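Local coordinates for pvivax hypothetical protein (Plasmodium vivax, PDB 2B30) that probably acts as a metal-dependent phosphatase of the haloacid dehalogenase superfamily, although its physiological substrate is unknown, at residues D252-M255 / L256-K260; P281-H284 / R285-A288. One frame throughout, in Å; residues are numbered along the deposited sequence.

Interaction 1 (D252-M255 / L256-K260); sequences DIAM and LSNFK
Ser257 grips the carbonyl of Ile253 twice in a short helical turn. Its backbone N donates to Ile253 O at 2.8 Å, and its hydroxyl donates to the same oxygen, Ser257 OG to Ile253 O being 3.0 Å; the two donors arrive from opposite faces of the carbonyl plane. With OG anti to its own carbonyl carbon (chi1 -68°), the hydroxyl folds back onto the preceding turn. Of the flanking i to i+4 bonds, Leu256 N donates to Asp252 O at 2.9 Å and Asn258 N to Ala254 O at a longer 3.3 Å.

Apolar contacts follow the same spacing. Leu256 lays CD1 against Asp252 CB at 3.7 Å, beside Asp252 O, and Met255 CB is 4.3 Å from Phe259 CD2. Phe259 also turns its ring so that a carbonyl oxygen, Met255 O, lies at the edge, in the ring plane, 3.0 Å from CD2. Beyond the segments, Met255 and Phe259 both pack on Val245 of the central sheet and Ile229 of helix 225-235.

The carboxylate of Asp252 turns away from Leu256, forming a salt bridge with Lys225 and accepting from the backbone N of Asp248 and Ala249. This is the helix of a beta-alpha-beta unit in a Rossmann-like HAD core, and it brings Asp252, a known calcium ligand of this protein though not bound in this chain, beside the metal site.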
ATOM      1  N   ASP A 252      -4.635   2.204  10.313  1.00 37.13           N
ATOM      2  CA  ASP A 252      -3.329   2.866  10.449  1.00 36.00           C
ATOM      3  C   ASP A 252      -2.161   1.963  10.021  1.00 32.79           C
ATOM      4  O   ASP A 252      -1.039   2.424   9.893  1.00 33.92           O
ATOM      5  CB  ASP A 252      -3.089   3.290  11.911  1.00 36.90           C
ATOM      6  CG  ASP A 252      -4.107   4.284  12.419  1.00 40.55           C
ATOM      7  OD1 ASP A 252      -4.305   5.327  11.761  1.00 46.86           O
ATOM      8  OD2 ASP A 252      -4.700   4.029  13.490  1.00 47.40           O
ATOM      9  N   ILE A 253      -2.413   0.680   9.825  1.00 31.26           N
ATOM     10  CA  ILE A 253      -1.327  -0.295   9.684  1.00 33.45           C
ATOM     11  C   ILE A 253      -0.406  -0.059   8.483  1.00 32.71           C
ATOM     12  O   ILE A 253       0.812  -0.246   8.582  1.00 33.23           O
ATOM     13  CB  ILE A 253      -1.887  -1.738   9.621  1.00 34.19           C
ATOM     14  CG1 ILE A 253      -2.491  -2.126  10.968  1.00 33.00           C
ATOM     15  CG2 ILE A 253      -0.803  -2.742   9.221  1.00 35.42           C
ATOM     16  CD1 ILE A 253      -3.474  -3.224  10.822  1.00 36.84           C
ATOM     17  N   ALA A 254      -0.976   0.337   7.353  1.00 33.98           N
ATOM     18  CA  ALA A 254      -0.176   0.572   6.155  1.00 36.13           C
ATOM     19  C   ALA A 254       0.727   1.773   6.320  1.00 36.76           C
ATOM     20  O   ALA A 254       1.809   1.783   5.757  1.00 39.46           O
ATOM     21  CB  ALA A 254      -1.044   0.756   4.941  1.00 37.50           C
ATOM     22  N   MET A 255       0.295   2.785   7.068  1.00 35.78           N
ATOM     23  CA  MET A 255       1.152   3.940   7.290  1.00 37.32           C
ATOM     24  C   MET A 255       2.157   3.686   8.413  1.00 37.65           C
ATOM     25  O   MET A 255       3.226   4.289   8.426  1.00 38.53           O
ATOM     26  CB  MET A 255       0.339   5.202   7.549  1.00 37.21           C
ATOM     27  CG  MET A 255      -0.215   5.345   8.945  1.00 38.68           C
ATOM     28  SD  MET A 255      -1.053   6.924   9.043  1.00 42.33           S
ATOM     29  CE  MET A 255      -1.613   6.918  10.749  1.00 42.38           C
ATOM     30  N   LEU A 256       1.831   2.794   9.344  1.00 37.85           N
ATOM     31  CA  LEU A 256       2.780   2.405  10.392  1.00 38.09           C
ATOM     32  C   LEU A 256       3.869   1.459   9.853  1.00 40.27           C
ATOM     33  O   LEU A 256       5.019   1.504  10.303  1.00 41.20           O
ATOM     34  CB  LEU A 256       2.044   1.761  11.568  1.00 37.57           C
ATOM     35  CG  LEU A 256       1.047   2.677  12.290  1.00 38.31           C
ATOM     36  CD1 LEU A 256       0.121   1.884  13.214  1.00 35.44           C
ATOM     37  CD2 LEU A 256       1.779   3.761  13.054  1.00 38.18           C
ATOM     38  N   SER A 257       3.507   0.611   8.889  1.00 40.97           N
ATOM     39  CA  SER A 257       4.456  -0.340   8.291  1.00 40.28           C
ATOM     40  C   SER A 257       5.454   0.318   7.349  1.00 38.76           C
ATOM     41  O   SER A 257       6.640   0.006   7.397  1.00 39.16           O
ATOM     42  CB  SER A 257       3.711  -1.434   7.523  1.00 40.55           C
ATOM     43  OG  SER A 257       2.984  -2.271   8.405  1.00 43.71           O
ATOM     44  N   ASN A 258       4.975   1.217   6.492  1.00 37.36           N
ATOM     45  CA  ASN A 258       5.809   1.785   5.425  1.00 37.04           C
ATOM     46  C   ASN A 258       6.612   3.031   5.804  1.00 36.12           C
ATOM     47  O   ASN A 258       7.382   3.548   4.993  1.00 36.84           O
ATOM     48  CB  ASN A 258       4.962   2.066   4.184  1.00 37.79           C
ATOM     49  CG  ASN A 258       4.328   0.812   3.623  1.00 38.24           C
ATOM     50  OD1 ASN A 258       3.311   0.367   4.120  1.00 45.21           O
ATOM     51  ND2 ASN A 258       4.923   0.242   2.590  1.00 41.78           N
ATOM     52  N   PHE A 259       6.453   3.510   7.029  1.00 34.60           N
ATOM     53  CA  PHE A 259       7.245   4.628   7.493  1.00 32.97           C
ATOM     54  C   PHE A 259       8.230   4.188   8.569  1.00 35.59           C
ATOM     55  O   PHE A 259       8.030   3.158   9.224  1.00 34.43           O
ATOM     56  CB  PHE A 259       6.329   5.745   7.958  1.00 31.82           C
ATOM     57  CG  PHE A 259       5.683   6.484   6.825  1.00 32.85           C
ATOM     58  CD1 PHE A 259       6.459   7.236   5.940  1.00 32.08           C
ATOM     59  CD2 PHE A 259       4.310   6.429   6.624  1.00 32.99           C
ATOM     60  CE1 PHE A 259       5.878   7.918   4.872  1.00 28.72           C
ATOM     61  CE2 PHE A 259       3.723   7.102   5.553  1.00 32.56           C
ATOM     62  CZ  PHE A 259       4.513   7.846   4.677  1.00 30.59           C
ATOM     63  N   LYS A 260       9.317   4.951   8.709  1.00 37.20           N
ATOM     64  CA  LYS A 260      10.433   4.580   9.577  1.00 38.25           C
ATOM     65  C   LYS A 260      10.190   5.036  10.993  1.00 37.14           C
ATOM     66  O   LYS A 260      10.395   4.275  11.928  1.00 40.83           O
ATOM     67  CB  LYS A 260      11.758   5.183   9.081  1.00 39.36           C
ATOM     68  CG  LYS A 260      12.993   4.726   9.886  1.00 40.24           C
ATOM     69  CD  LYS A 260      14.227   5.547   9.559  1.00 39.91           C
ATOM     70  CE  LYS A 260      14.841   5.141   8.259  1.00 39.43           C
ATOM     71  NZ  LYS A 260      15.805   6.144   7.734  1.00 37.93           N
TER

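Interaction 2 (P281-H284 / R285-A288); sequences PVSH and REGA
Glu286 brings its carboxylate back to Ser283, where a single oxygen, OE1, accepts two bonds. The hydroxyl Ser283 OG donates to Glu286 OE1 at 2.7 Å, on the anti lone pair, while Ser283 N meets that oxygen from above the carboxylate plane at 3.3 Å. Glu286 CG stands anti to its carbonyl carbon (chi1 -61°) and the chain beyond is extended, which carries the acid alongside the preceding backbone.

The Val282 and Glu286 side chains run antiparallel past one another, Val282 CG2 lying 3.3 Å from Glu286 CB. The other branch, CG1, reaches Ala288 CB at 3.6 Å.

Next along the chain, His284 and Arg285 turn their planes 75° apart, the imidazole presenting its edge over one guanidinium face, offset toward the rim. Arg285 NH2 lies in the imidazole plane, 3.6 Å from His284 CE1, and the bend at chi3 (82°) curls the arginine toward it.

A type I turn runs from His284 to Gly287, closed by Gly287 N donating to His284 O at 3.2 Å. Gly287, at positive phi, is the N-cap of helix 288-297; the loop joins edge strand 278-279 to this helix, with Val282 resting on Tyr291 and bonded through its backbone to Ala266, and His284 N held by Asn267.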
ATOM      1  N   PRO A 281       5.273   4.172  25.512  1.00 40.33           N
ATOM      2  CA  PRO A 281       4.996   3.719  26.870  1.00 40.59           C
ATOM      3  C   PRO A 281       3.759   4.382  27.469  1.00 43.30           C
ATOM      4  O   PRO A 281       3.376   4.070  28.593  1.00 44.81           O
ATOM      5  CB  PRO A 281       6.244   4.162  27.630  1.00 39.26           C
ATOM      6  CG  PRO A 281       6.673   5.385  26.939  1.00 37.93           C
ATOM      7  CD  PRO A 281       6.382   5.145  25.480  1.00 41.51           C
ATOM      8  N   VAL A 282       3.136   5.286  26.721  1.00 44.45           N
ATOM      9  CA  VAL A 282       2.055   6.088  27.246  1.00 45.39           C
ATOM     10  C   VAL A 282       0.843   5.953  26.310  1.00 45.29           C
ATOM     11  O   VAL A 282       0.998   5.712  25.112  1.00 46.50           O
ATOM     12  CB  VAL A 282       2.563   7.547  27.435  1.00 47.02           C
ATOM     13  CG1 VAL A 282       2.591   8.301  26.110  1.00 49.11           C
ATOM     14  CG2 VAL A 282       1.750   8.293  28.462  1.00 48.13           C
ATOM     15  N   SER A 283      -0.361   6.059  26.867  1.00 44.66           N
ATOM     16  CA  SER A 283      -1.587   5.850  26.092  1.00 44.27           C
ATOM     17  C   SER A 283      -2.202   7.183  25.662  1.00 44.03           C
ATOM     18  O   SER A 283      -1.770   8.258  26.103  1.00 42.43           O
ATOM     19  CB  SER A 283      -2.594   5.029  26.897  1.00 43.30           C
ATOM     20  OG  SER A 283      -2.916   5.682  28.101  1.00 44.70           O
ATOM     21  N   HIS A 284      -3.202   7.108  24.789  1.00 43.04           N
ATOM     22  CA  HIS A 284      -3.794   8.317  24.228  1.00 43.72           C
ATOM     23  C   HIS A 284      -4.390   9.251  25.280  1.00 46.03           C
ATOM     24  O   HIS A 284      -4.221  10.466  25.170  1.00 45.85           O
ATOM     25  CB  HIS A 284      -4.798   8.000  23.120  1.00 41.91           C
ATOM     26  CG  HIS A 284      -6.018   7.270  23.580  1.00 43.03           C
ATOM     27  ND1 HIS A 284      -5.996   6.331  24.589  1.00 45.03           N
ATOM     28  CD2 HIS A 284      -7.295   7.318  23.139  1.00 41.78           C
ATOM     29  CE1 HIS A 284      -7.211   5.845  24.762  1.00 41.90           C
ATOM     30  NE2 HIS A 284      -8.019   6.428  23.893  1.00 43.31           N
ATOM     31  N   ARG A 285      -5.040   8.706  26.309  1.00 48.30           N
ATOM     32  CA  ARG A 285      -5.574   9.555  27.393  1.00 51.09           C
ATOM     33  C   ARG A 285      -4.472  10.105  28.309  1.00 48.76           C
ATOM     34  O   ARG A 285      -4.611  11.178  28.881  1.00 47.06           O
ATOM     35  CB  ARG A 285      -6.629   8.812  28.214  1.00 52.24           C
ATOM     36  CG  ARG A 285      -6.080   7.764  29.160  1.00 54.20           C
ATOM     37  CD  ARG A 285      -7.209   6.910  29.732  1.00 55.70           C
ATOM     38  NE  ARG A 285      -7.620   5.842  28.822  1.00 57.25           N
ATOM     39  CZ  ARG A 285      -6.897   4.753  28.552  1.00 60.34           C
ATOM     40  NH1 ARG A 285      -5.694   4.575  29.106  1.00 60.87           N
ATOM     41  NH2 ARG A 285      -7.374   3.833  27.713  1.00 60.72           N
ATOM     42  N   GLU A 286      -3.374   9.367  28.437  1.00 49.34           N
ATOM     43  CA  GLU A 286      -2.207   9.859  29.162  1.00 49.38           C
ATOM     44  C   GLU A 286      -1.406  10.882  28.340  1.00 49.01           C
ATOM     45  O   GLU A 286      -0.341  11.319  28.781  1.00 50.93           O
ATOM     46  CB  GLU A 286      -1.285   8.701  29.551  1.00 48.24           C
ATOM     47  CG  GLU A 286      -1.876   7.644  30.472  1.00 50.25           C
ATOM     48  CD  GLU A 286      -0.911   6.460  30.684  1.00 52.51           C
ATOM     49  OE1 GLU A 286      -1.073   5.408  30.021  1.00 56.02           O
ATOM     50  OE2 GLU A 286       0.023   6.582  31.507  1.00 55.26           O
ATOM     51  N   GLY A 287      -1.886  11.236  27.144  1.00 47.11           N
ATOM     52  CA  GLY A 287      -1.274  12.301  26.333  1.00 45.24           C
ATOM     53  C   GLY A 287      -0.107  11.850  25.466  1.00 42.73           C
ATOM     54  O   GLY A 287       0.957  12.455  25.496  1.00 41.29           O
ATOM     55  N   ALA A 288      -0.320  10.811  24.664  1.00 42.24           N
ATOM     56  CA  ALA A 288       0.763  10.178  23.889  1.00 40.80           C
ATOM     57  C   ALA A 288       1.300  11.009  22.735  1.00 39.18           C
ATOM     58  O   ALA A 288       2.482  10.940  22.428  1.00 40.51           O
ATOM     59  CB  ALA A 288       0.323   8.817  23.382  1.00 40.58           C
TER

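In the fold
Interactions 1 and 2 follow each other along the chain within the same HAD core, yet they do not touch: their centres are 19 Å apart and their nearest atoms about 10 Å. The calcium site formed by Asp33, Asp35 and Asp248 relates them. Interaction 1 approaches it through Asp252, whose side chain comes within about 4 Å of the ion and within about 3 Å of those of Asp33 and Asp248; Asp252 has been seen to bind calcium in this protein, but not in this chain. Interaction 2 is more remote, the His284 side chain coming within about 8 Å of calcium and about 7 Å of the side chains of both Asp35 and Asp248.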